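Local coordinates for uncharacterized protein (Bacteroides eggerthii DSM 20697, PDB 4ECO) that is of unknown function but, as a protein built of leucine-rich repeats, probably binds other proteins on its curved surface, at residues L110-H115 against R209-G214; I433-I438 against S457-I462. One frame throughout, in Å; residues are numbered along the deposited sequence.

In the fold
Both interactions pair parallel strands of neighbouring repeats in one leucine-rich solenoid, yet they lie on opposite sides of the chain's centre, with their own centres 39 Å apart and their nearest atoms about 26 Å apart. In interaction 2 the strands follow each other after a normal repeat. The strands of interaction 1 are separated in sequence by a long, partly helical excursion, and two of its residues, Arg-155 and Phe-158, reach the serines Ser-437 and Ser-461 of interaction 2. The bound sodium ion, held by Glu-117 and Ser-192 of the same excursion, belongs to the surroundings of interaction 1, the ion lying about 6 Å from the residue Gly-113.

Interaction 1 (L110-H115 against R209-G214); sequences LALGSH and RQFYMG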
# COMPACT_ATOMS: atom_id res chain seq x y z
N LEU A 110 -18.67 -4.28 -16.98
CA LEU A 110 -19.39 -3.01 -17.00
C LEU A 110 -18.75 -1.99 -16.06
O LEU A 110 -18.62 -2.25 -14.86
CB LEU A 110 -20.86 -3.23 -16.60
CG LEU A 110 -21.78 -2.02 -16.55
CD1 LEU A 110 -22.00 -1.38 -17.95
CD2 LEU A 110 -23.11 -2.42 -15.96
N ALA A 111 -18.37 -0.81 -16.61
CA ALA A 111 -17.80 0.31 -15.83
C ALA A 111 -18.56 1.62 -16.13
O ALA A 111 -18.71 2.02 -17.30
CB ALA A 111 -16.32 0.49 -16.10
N LEU A 112 -19.05 2.25 -15.06
CA LEU A 112 -19.75 3.54 -15.12
C LEU A 112 -18.82 4.63 -14.62
O LEU A 112 -19.14 5.81 -14.62
CB LEU A 112 -21.05 3.51 -14.28
CG LEU A 112 -22.07 2.40 -14.57
CD1 LEU A 112 -23.24 2.54 -13.67
CD2 LEU A 112 -22.51 2.38 -16.02
N GLY A 113 -17.66 4.18 -14.18
CA GLY A 113 -16.60 5.00 -13.63
C GLY A 113 -15.70 4.08 -12.86
O GLY A 113 -16.05 2.92 -12.68
N SER A 114 -14.53 4.56 -12.43
CA SER A 114 -13.57 3.74 -11.68
C SER A 114 -12.56 4.58 -10.97
O SER A 114 -12.47 5.79 -11.23
CB SER A 114 -12.84 2.78 -12.61
OG SER A 114 -11.81 3.47 -13.30
N HIS A 115 -11.71 3.92 -10.13
CA HIS A 115 -10.61 4.57 -9.43
C HIS A 115 -9.54 4.99 -10.44
O HIS A 115 -8.81 5.94 -10.17
CB HIS A 115 -10.04 3.70 -8.30
CG HIS A 115 -9.37 2.44 -8.74
ND1 HIS A 115 -10.03 1.23 -8.71
CD2 HIS A 115 -8.09 2.23 -9.15
CE1 HIS A 115 -9.14 0.33 -9.12
NE2 HIS A 115 -7.97 0.89 -9.41
N ARG A 209 -19.59 -10.21 -14.73
CA ARG A 209 -18.47 -10.65 -13.90
C ARG A 209 -17.88 -9.50 -13.09
O ARG A 209 -17.57 -9.66 -11.91
CB ARG A 209 -17.38 -11.25 -14.79
CG ARG A 209 -17.86 -12.38 -15.65
CD ARG A 209 -16.68 -12.92 -16.40
NE ARG A 209 -17.06 -13.96 -17.35
CZ ARG A 209 -17.18 -15.24 -17.05
NH1 ARG A 209 -16.96 -15.65 -15.80
NH2 ARG A 209 -17.53 -16.12 -17.97
N GLN A 210 -17.76 -8.31 -13.73
CA GLN A 210 -17.20 -7.11 -13.07
C GLN A 210 -18.16 -5.90 -13.23
O GLN A 210 -18.59 -5.58 -14.35
CB GLN A 210 -15.82 -6.76 -13.64
CG GLN A 210 -14.87 -7.96 -13.74
CD GLN A 210 -13.56 -7.75 -13.05
OE1 GLN A 210 -13.23 -6.64 -12.58
NE2 GLN A 210 -12.78 -8.81 -12.97
N PHE A 211 -18.50 -5.26 -12.09
CA PHE A 211 -19.36 -4.08 -12.09
C PHE A 211 -18.67 -2.98 -11.30
O PHE A 211 -18.56 -3.07 -10.08
CB PHE A 211 -20.76 -4.41 -11.55
CG PHE A 211 -21.80 -3.32 -11.62
CD1 PHE A 211 -21.66 -2.26 -12.52
CD2 PHE A 211 -22.94 -3.37 -10.83
CE1 PHE A 211 -22.62 -1.24 -12.57
CE2 PHE A 211 -23.90 -2.35 -10.90
CZ PHE A 211 -23.75 -1.31 -11.79
N TYR A 212 -18.18 -1.95 -12.00
CA TYR A 212 -17.46 -0.81 -11.42
C TYR A 212 -18.20 0.49 -11.59
O TYR A 212 -18.82 0.74 -12.64
CB TYR A 212 -16.07 -0.67 -12.08
CG TYR A 212 -14.95 -1.49 -11.48
CD1 TYR A 212 -15.05 -2.88 -11.40
CD2 TYR A 212 -13.74 -0.90 -11.12
CE1 TYR A 212 -14.00 -3.64 -10.87
CE2 TYR A 212 -12.69 -1.65 -10.60
CZ TYR A 212 -12.82 -3.02 -10.48
OH TYR A 212 -11.79 -3.77 -9.97
N MSE A 213 -18.14 1.32 -10.57
CA MSE A 213 -18.68 2.67 -10.61
C MSE A 213 -17.87 3.52 -9.67
O MSE A 213 -17.33 3.01 -8.67
CB MSE A 213 -20.19 2.77 -10.36
CG MSE A 213 -20.68 2.46 -8.95
SE MSE A 213 -22.53 1.76 -9.06
CE MSE A 213 -22.02 -0.15 -8.93
N GLY A 214 -17.74 4.79 -10.03
CA GLY A 214 -16.99 5.72 -9.20
C GLY A 214 -17.04 7.15 -9.67
O GLY A 214 -17.29 7.42 -10.84
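At the edge of the Phe-211 ring lie Leu-110 O, in the ring plane, and Leu-112 CD1, near that plane and 4.0 Å from Phe-211 CE1. One face of this ring carries CE of Met-213, a selenomethionine in this crystal two residues further along the same strand, set off toward the rim. Leu-110 CD2 approaches obliquely, 3.6 Å from Phe-211 CE1. Both Leu-110 and Phe-211 have CG anti to the backbone N (chi1 179° and -174°), which sends the two side chains off side by side in the same direction. The Tyr-212 ring, on the other side of the strands with Ala-111, also receives its partners at the edge, Ser-114 CB and His-115 CE1; Phe-124 meets it edge-to-face. Beyond these contacts His-115 is fixed at both nitrogens, by Glu-255 and His-144, while Ser-114 OG bonds to Glu-89.

Three backbone bonds join the chains, Leu-110 N to Gln-210 O, Tyr-212 N to Leu-110 O and Leu-112 N to Tyr-212 O, each 2.9 Å from donor N to acceptor O. After Leu-112 the bonding stops, though the chains stay close, with Gly-113 C 3.6 Å from Gly-214 N. Glycine suits position 113, where phi is 161°, a conformation it adopts far more readily than other residues. Ser-114 N turns instead to Glu-117, a ligand of the sodium ion.

Large apolar residues, Leu-110, Leu-112, Phe-211 and Met-213, thus fill the interior, whereas the intervening Ala-111 and Tyr-212 face the other way. This alternation on short parallel strands is that of the LxxLxL segment of leucine-rich repeats, whose strands line the concave side of the solenoid.

Interaction 2 (I433-I438 against S457-I462); sequences INVSSI and SPLSSI
Ser-437 holds OG anti to its backbone N (chi1 -173°), whereas Ser-461 turns OG between its backbone N and carbonyl carbon (chi1 65°), and these different rotations bring the two hydroxyls together. Ser-437 OG and Ser-461 OG are 2.8 Å apart in a hydrogen bond that either could donate. Serine is small enough to stand directly beside its neighbour on this side of the strands, and the bond gives each buried hydroxyl a partner; Arg-155 touches Ser-437 and Phe-158 touches Ser-461.

On the other side, Ile-438 and Ile-462 lie alongside each other and point the same way, Ile-438 CG2 resting 3.6 Å from Ile-462 CG1. Leu-459 crosses Ile-438 obliquely, its CD2 branch 3.7 Å from Ile-438 CG2, and reaches Val-435 CG1 as well. Val-435 and Ile-438, like Leu-459 and Ile-462, occupy the first two apolar positions of the LxxLxL segment of a leucine-rich repeat, where branched aliphatic side chains stack from turn to turn of the solenoid; Phe-453 of the short helix 451-454 covers Leu-459 and Ile-462 from the convex side.

The backbones are joined chiefly at Ser-436 O, which accepts two N-H groups. Ser-460 N, in the carbonyl plane on a lone pair, is 2.7 Å from Ser-436 O, and Ser-461 N is 3.2 Å from the same oxygen. Ile-438 N donates to Ser-461 O; with Ser-461 N to Ser-436 O this makes the parallel bridge at Ser-437 and Ser-461. Before the strands, Ser-457 OG takes the N-H of Ile-433, a bond of 3.0 Å from Ile-433 N to Ser-457 OG that is almost straight (177°), while also bonding to Leu-452 O of helix 451-454. Next to it the Pro-458 ring lies against the Ile-433 carbonyl, with CD 3.3 Å from Ile-433 O.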
# COMPACT_ATOMS: atom_id res chain seq x y z
N ILE A 433 8.86 -12.55 15.15
CA ILE A 433 8.26 -12.23 13.85
C ILE A 433 9.08 -12.86 12.74
O ILE A 433 10.30 -12.68 12.69
CB ILE A 433 8.11 -10.69 13.60
CG1 ILE A 433 7.63 -9.92 14.85
CG2 ILE A 433 7.20 -10.41 12.38
CD1 ILE A 433 7.45 -8.42 14.67
N ASN A 434 8.40 -13.57 11.83
CA ASN A 434 8.95 -14.22 10.65
C ASN A 434 9.05 -13.20 9.52
O ASN A 434 8.28 -13.24 8.56
CB ASN A 434 8.07 -15.41 10.25
CG ASN A 434 6.60 -15.06 10.08
OD1 ASN A 434 5.97 -14.42 10.94
ND2 ASN A 434 6.03 -15.45 8.94
N VAL A 435 9.98 -12.24 9.67
CA VAL A 435 10.14 -11.14 8.70
C VAL A 435 11.62 -10.78 8.56
O VAL A 435 12.38 -10.90 9.52
CB VAL A 435 9.26 -9.91 9.09
CG1 VAL A 435 9.74 -9.24 10.38
CG2 VAL A 435 9.19 -8.90 7.96
N SER A 436 12.02 -10.33 7.36
CA SER A 436 13.39 -9.92 7.04
C SER A 436 13.66 -8.47 7.50
O SER A 436 14.77 -8.18 7.95
CB SER A 436 13.66 -10.06 5.54
OG SER A 436 13.42 -11.37 5.06
N SER A 437 12.65 -7.58 7.42
CA SER A 437 12.86 -6.18 7.81
C SER A 437 11.76 -5.65 8.75
O SER A 437 10.58 -5.87 8.51
CB SER A 437 12.92 -5.29 6.56
OG SER A 437 13.28 -3.95 6.86
N ILE A 438 12.17 -4.93 9.80
CA ILE A 438 11.19 -4.37 10.73
C ILE A 438 11.45 -2.85 10.80
O ILE A 438 12.58 -2.39 10.96
CB ILE A 438 11.14 -5.06 12.15
CG1 ILE A 438 9.97 -4.53 12.99
CG2 ILE A 438 12.46 -5.03 12.89
CD1 ILE A 438 9.51 -5.42 14.06
N SER A 457 14.05 -14.12 15.19
CA SER A 457 13.39 -13.52 14.03
C SER A 457 14.43 -13.43 12.91
O SER A 457 15.59 -13.11 13.21
CB SER A 457 12.78 -12.17 14.38
OG SER A 457 11.85 -12.30 15.44
N PRO A 458 14.09 -13.82 11.66
CA PRO A 458 15.11 -13.82 10.60
C PRO A 458 15.36 -12.42 10.05
O PRO A 458 15.37 -12.20 8.83
CB PRO A 458 14.50 -14.77 9.56
CG PRO A 458 13.05 -14.65 9.74
CD PRO A 458 12.78 -14.30 11.16
N LEU A 459 15.61 -11.47 10.95
CA LEU A 459 15.82 -10.07 10.61
C LEU A 459 17.19 -9.80 9.97
O LEU A 459 18.22 -10.03 10.58
CB LEU A 459 15.67 -9.19 11.85
CG LEU A 459 14.28 -9.10 12.41
CD1 LEU A 459 14.31 -8.55 13.80
CD2 LEU A 459 13.36 -8.30 11.50
N SER A 460 17.16 -9.27 8.75
CA SER A 460 18.36 -8.85 8.04
C SER A 460 18.54 -7.31 8.18
O SER A 460 19.65 -6.80 7.99
CB SER A 460 18.32 -9.29 6.57
OG SER A 460 17.16 -8.86 5.86
N SER A 461 17.46 -6.58 8.52
CA SER A 461 17.50 -5.12 8.70
C SER A 461 16.47 -4.65 9.73
O SER A 461 15.36 -5.19 9.81
CB SER A 461 17.25 -4.40 7.38
OG SER A 461 15.95 -4.65 6.89
N ILE A 462 16.86 -3.64 10.52
CA ILE A 462 16.03 -3.04 11.55
C ILE A 462 16.13 -1.51 11.47
O ILE A 462 17.21 -0.95 11.33
CB ILE A 462 16.38 -3.58 12.95
CG1 ILE A 462 15.34 -3.15 14.01
CG2 ILE A 462 17.83 -3.27 13.38
CD1 ILE A 462 15.36 -3.95 15.30
O HOH W 1 15.35 -13.09 6.56